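Local atomic coordinates of methylated RNA-binding protein 1 (Saccharomyces cerevisiae S288c, PDB entry 4RCM), a protein that binds N6-methyladenosine-containing RNA through its YTH domain and regulates phosphate metabolism by destabilising PHO4 mRNA. Residues I145-I148 with N149-T153; F65-T69 with S70-C74. All coordinates share one frame; numbering follows the deposited sequence. Where two conformers were deposited one is given.

Interaction 1 of 2, residues I145-I148 with N149-T153; sequences ISII and NLFKT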
loop_
_atom_site.group_PDB
_atom_site.type_symbol
_atom_site.label_atom_id
_atom_site.label_comp_id
_atom_site.label_asym_id
_atom_site.label_seq_id
_atom_site.Cartn_x
_atom_site.Cartn_y
_atom_site.Cartn_z
ATOM N N ILE A 145 5.462 -9.852 -5.236
ATOM C CA ILE A 145 4.545 -10.747 -5.906
ATOM C C ILE A 145 4.134 -11.848 -4.942
ATOM O O ILE A 145 2.937 -12.248 -4.842
ATOM C CB ILE A 145 5.187 -11.382 -7.186
ATOM C CG1 ILE A 145 5.304 -10.344 -8.304
ATOM C CG2 ILE A 145 4.388 -12.572 -7.647
ATOM C CD1 ILE A 145 3.971 -9.863 -8.860
ATOM N N SER A 146 5.100 -12.392 -4.234
ATOM C CA SER A 146 4.751 -13.480 -3.282
ATOM C C SER A 146 3.813 -12.950 -2.178
ATOM O O SER A 146 2.907 -13.658 -1.746
ATOM C CB SER A 146 6.009 -14.122 -2.691
ATOM O OG SER A 146 6.663 -13.221 -1.826
ATOM N N ILE A 147 3.995 -11.703 -1.728
ATOM C CA ILE A 147 3.071 -11.134 -0.746
ATOM C C ILE A 147 1.657 -10.898 -1.355
ATOM O O ILE A 147 0.649 -11.191 -0.718
ATOM C CB ILE A 147 3.638 -9.899 -0.019
ATOM C CG1 ILE A 147 4.919 -10.264 0.747
ATOM C CG2 ILE A 147 2.649 -9.420 1.050
ATOM C CD1 ILE A 147 5.842 -9.091 1.005
ATOM N N ILE A 148 1.577 -10.400 -2.590
ATOM C CA ILE A 148 0.262 -10.278 -3.254
ATOM C C ILE A 148 -0.443 -11.620 -3.237
ATOM O O ILE A 148 -1.638 -11.668 -2.959
ATOM C CB ILE A 148 0.364 -9.771 -4.709
ATOM C CG1 ILE A 148 0.859 -8.338 -4.715
ATOM C CG2 ILE A 148 -0.976 -9.834 -5.408
ATOM C CD1 ILE A 148 -0.149 -7.332 -4.131
ATOM N N ASN A 149 0.303 -12.710 -3.485
ATOM C CA ASN A 149 -0.319 -14.033 -3.596
ATOM C C ASN A 149 -0.882 -14.525 -2.281
ATOM O O ASN A 149 -1.923 -15.235 -2.249
ATOM C CB ASN A 149 0.644 -15.075 -4.190
ATOM C CG ASN A 149 0.847 -14.907 -5.692
ATOM O OD1 ASN A 149 -0.061 -14.454 -6.431
ATOM N ND2 ASN A 149 2.046 -15.221 -6.152
ATOM N N LEU A 150 -0.232 -14.134 -1.187
ATOM C CA LEU A 150 -0.780 -14.414 0.147
ATOM C C LEU A 150 -2.047 -13.582 0.362
ATOM O O LEU A 150 -3.045 -14.074 0.875
ATOM C CB LEU A 150 0.290 -14.158 1.221
ATOM C CG LEU A 150 0.014 -14.435 2.679
ATOM C CD1 LEU A 150 -0.088 -15.940 2.975
ATOM C CD2 LEU A 150 1.094 -13.794 3.568
ATOM N N PHE A 151 -2.026 -12.327 -0.073
ATOM C CA PHE A 151 -3.198 -11.456 0.083
ATOM C C PHE A 151 -4.416 -11.993 -0.716
ATOM O O PHE A 151 -5.567 -11.787 -0.291
ATOM C CB PHE A 151 -2.891 -9.987 -0.321
ATOM C CG PHE A 151 -2.413 -9.101 0.822
ATOM C CD1 PHE A 151 -3.342 -8.435 1.663
ATOM C CD2 PHE A 151 -1.066 -8.878 1.044
ATOM C CE1 PHE A 151 -2.925 -7.602 2.713
ATOM C CE2 PHE A 151 -0.630 -8.064 2.105
ATOM C CZ PHE A 151 -1.565 -7.408 2.933
ATOM N N LYS A 152 -4.149 -12.630 -1.869
ATOM C CA LYS A 152 -5.187 -13.189 -2.765
ATOM C C LYS A 152 -5.776 -14.498 -2.240
ATOM O O LYS A 152 -6.679 -15.063 -2.850
ATOM C CB LYS A 152 -4.623 -13.437 -4.206
ATOM C CG LYS A 152 -4.570 -12.211 -5.091
ATOM C CD LYS A 152 -3.577 -12.343 -6.243
ATOM C CE LYS A 152 -4.180 -12.315 -7.631
ATOM N NZ LYS A 152 -3.209 -12.618 -8.732
ATOM N N THR A 153 -5.239 -15.049 -1.161
ATOM C CA THR A 153 -5.732 -16.344 -0.717
ATOM C C THR A 153 -7.106 -16.199 -0.053
ATOM O O THR A 153 -7.277 -15.398 0.866
ATOM C CB THR A 153 -4.781 -17.017 0.255
ATOM O OG1 THR A 153 -3.495 -17.133 -0.359
ATOM C CG2 THR A 153 -5.303 -18.438 0.641
#
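Four successive i to i+4 backbone hydrogen bonds join I145-I148 to N149-K152, from N149 N to I145 O at 3.0 Å through to K152 N to I148 O at 2.9 Å. They continue the alpha-helical pattern through its last turns. The side chains four residues apart then pair up. I147 and F151 lie alongside each other and point the same way. With CG1 beside the backbone N (chi1 -60°), I147 turns CG2 away from that N, onto F151. This methyl meets the ring of F151 in plane, at the edge, 3.7 Å from CE2. The carbonyl O of I147 also lies near that edge.

This is the C-terminal part of helix 141-151 of the YTH domain, a member of the PUA clan. Its inner side packs on the central sheet. The ring of F151 touches F73 and V76 of strand 72-79 and I108 and I112 of strand 102-112. I147 and I148 reach F64 of strand 61-67. Without the ring, as with an alanine here, the I147 methyl would probably lose its partner and a gap would open between helix and sheet.

I148 and K152 make an apolar contact, with I148 CG2 3.7 Å from K152 CD. The K152 chain runs on past I148, bending, and its NZ bonds to the carbonyl of L10. On the exposed side N149 lies next to I145, its ND2 3.8 Å from I145 CG2. Beyond the helix, T153 OG1 donates to N149 O at 3.1 Å, in the carbonyl plane on a lone pair.

Interaction 2 of 2, residues F65-T69 with S70-C74; sequences FSINT and SGRFC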
loop_
_atom_site.group_PDB
_atom_site.type_symbol
_atom_site.label_atom_id
_atom_site.label_comp_id
_atom_site.label_asym_id
_atom_site.label_seq_id
_atom_site.Cartn_x
_atom_site.Cartn_y
_atom_site.Cartn_z
ATOM N N PHE A 65 -0.440 -1.190 2.315
ATOM C CA PHE A 65 -0.839 -0.398 3.491
ATOM C C PHE A 65 -0.719 -1.078 4.851
ATOM O O PHE A 65 -1.333 -2.116 5.133
ATOM C CB PHE A 65 -2.225 0.102 3.301
ATOM C CG PHE A 65 -2.278 1.355 2.506
ATOM C CD1 PHE A 65 -2.211 1.334 1.121
ATOM C CD2 PHE A 65 -2.411 2.556 3.154
ATOM C CE1 PHE A 65 -2.278 2.544 0.392
ATOM C CE2 PHE A 65 -2.507 3.738 2.441
ATOM C CZ PHE A 65 -2.401 3.731 1.072
ATOM N N SER A 66 -0.006 -0.401 5.729
ATOM C CA SER A 66 0.181 -0.904 7.063
ATOM C C SER A 66 -0.063 0.230 8.084
ATOM O O SER A 66 0.171 1.402 7.780
ATOM C CB SER A 66 1.623 -1.402 7.144
ATOM O OG SER A 66 1.819 -2.167 8.309
ATOM N N ILE A 67 -0.532 -0.117 9.280
ATOM C CA ILE A 67 -0.714 0.877 10.385
ATOM C C ILE A 67 0.412 0.700 11.432
ATOM O O ILE A 67 0.604 -0.421 12.010
ATOM C CB ILE A 67 -2.118 0.733 11.056
ATOM C CG1 ILE A 67 -3.214 0.970 9.985
ATOM C CG2 ILE A 67 -2.291 1.713 12.210
ATOM C CD1 ILE A 67 -4.511 0.255 10.329
ATOM N N ASN A 68 1.121 1.784 11.690
ATOM C CA ASN A 68 2.180 1.790 12.693
ATOM C C ASN A 68 1.676 1.327 14.065
ATOM O O ASN A 68 0.470 1.476 14.407
ATOM C CB ASN A 68 2.852 3.167 12.808
ATOM C CG ASN A 68 4.256 3.074 13.385
ATOM O OD1 ASN A 68 5.044 2.214 12.974
ATOM N ND2 ASN A 68 4.584 3.954 14.333
ATOM N N THR A 69 2.596 0.690 14.813
ATOM C CA THR A 69 2.394 0.200 16.161
ATOM C C THR A 69 1.493 -1.006 16.270
ATOM O O THR A 69 1.886 -1.967 16.903
ATOM C CB THR A 69 1.889 1.305 17.112
ATOM O OG1 THR A 69 2.844 2.366 17.152
ATOM C CG2 THR A 69 1.705 0.743 18.492
ATOM N N SER A 70 0.278 -0.963 15.716
ATOM C CA SER A 70 -0.525 -2.193 15.598
ATOM C C SER A 70 0.195 -3.192 14.670
ATOM O O SER A 70 0.110 -4.370 14.853
ATOM C CB SER A 70 -1.926 -1.922 15.023
ATOM O OG SER A 70 -1.821 -1.283 13.734
ATOM N N GLY A 71 0.853 -2.666 13.641
ATOM C CA GLY A 71 1.446 -3.480 12.591
ATOM C C GLY A 71 0.394 -4.197 11.786
ATOM O O GLY A 71 0.649 -5.269 11.235
ATOM N N ARG A 72 -0.805 -3.626 11.717
ATOM C CA ARG A 72 -1.843 -4.202 10.906
ATOM C C ARG A 72 -1.509 -3.992 9.429
ATOM O O ARG A 72 -1.286 -2.854 9.008
ATOM C CB ARG A 72 -3.151 -3.558 11.291
ATOM C CG ARG A 72 -4.339 -4.481 11.242
ATOM C CD ARG A 72 -5.596 -3.623 11.298
ATOM N NE ARG A 72 -6.708 -4.200 10.578
ATOM C CZ ARG A 72 -7.963 -3.915 10.867
ATOM N NH1 ARG A 72 -8.948 -4.480 10.201
ATOM N NH2 ARG A 72 -8.231 -3.043 11.833
ATOM N N PHE A 73 -1.424 -5.061 8.646
ATOM C CA PHE A 73 -1.262 -4.915 7.185
ATOM C C PHE A 73 -2.656 -5.095 6.686
ATOM O O PHE A 73 -3.195 -6.173 6.848
ATOM C CB PHE A 73 -0.273 -5.938 6.560
ATOM C CG PHE A 73 1.185 -5.451 6.560
ATOM C CD1 PHE A 73 1.921 -5.405 7.748
ATOM C CD2 PHE A 73 1.805 -5.016 5.371
ATOM C CE1 PHE A 73 3.244 -4.930 7.744
ATOM C CE2 PHE A 73 3.124 -4.561 5.371
ATOM C CZ PHE A 73 3.839 -4.508 6.557
ATOM N N CYS A 74 -3.270 -4.036 6.141
ATOM C CA CYS A 74 -4.712 -4.104 5.867
ATOM C C CYS A 74 -5.237 -4.036 4.378
ATOM O O CYS A 74 -6.443 -4.086 4.140
ATOM C CB CYS A 74 -5.455 -3.147 6.762
ATOM S SG CYS A 74 -4.781 -1.522 6.884
#
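S66 and F73 meet because OG of S66 stands anti to its backbone N (chi1 -168°), while CG of F73 is turned beside its own N (chi1 -88°). The serine therefore sits over one face of the phenyl ring. S66 CB lies 3.7 Å from the ring centroid, almost on the ring normal, in a CH-pi contact. OG is offset toward the rim of the same face, 3.2 Å from F73 CE1. The main polar partner of S66 OG is NZ of K22, a residue of the N6-methyladenosine site. OG also makes a long bond to R72 O at 3.3 Å, from above the carbonyl plane and not on a lone pair. The same R72 O takes I67 N at 2.9 Å, in the carbonyl plane, so two donors grip it.

The two segments form the turn end of the beta hairpin of strands 61-67 and 72-79 in the central sheet of the YTH domain. S66 and F73 form an antiparallel non-hydrogen-bonded pair. Further from the turn, C74 N bonds to F65 O at 2.9 Å. At the turn, I67 O receives S70 OG at 3.1 Å and a weak bond from G71 N. S70 N also bonds to N68 O. The positive phi of G71 (66°) is easily adopted by glycine and lets the chain turn back. N68, which probably binds the methylated nucleotide, lies in this loop.

I67 CD1 makes apolar contacts on the face it shares with R72. It touches C74 SG at 3.9 Å and lies alongside R72 CD. The side chains of I67, R72 and C74 also pack against helix 26-35. The guanidinium of R72 leads away from the hairpin, where NE forms a salt bridge with D111 of strand 102-112.

Interaction 2 comes first along the chain and interaction 1 later, in the last helix of the chain, 141-151. Their centres are about 17 Å apart. Interaction 2 is the turn end of the hairpin of strands 61-67 and 72-79 in the mixed central sheet. Interaction 1 is the end of the helix, which packs on that sheet. They touch directly, F151 CZ lying 4.1 Å from F73 CB. F73 is thus a residue at which hairpin and helix meet. By nearest atoms, interaction 2 lies about 5 Å from the bound nucleic acid and interaction 1 about 16 Å. Interaction 2 thus borders the RNA site, and interaction 1 packs on the sheet farther off.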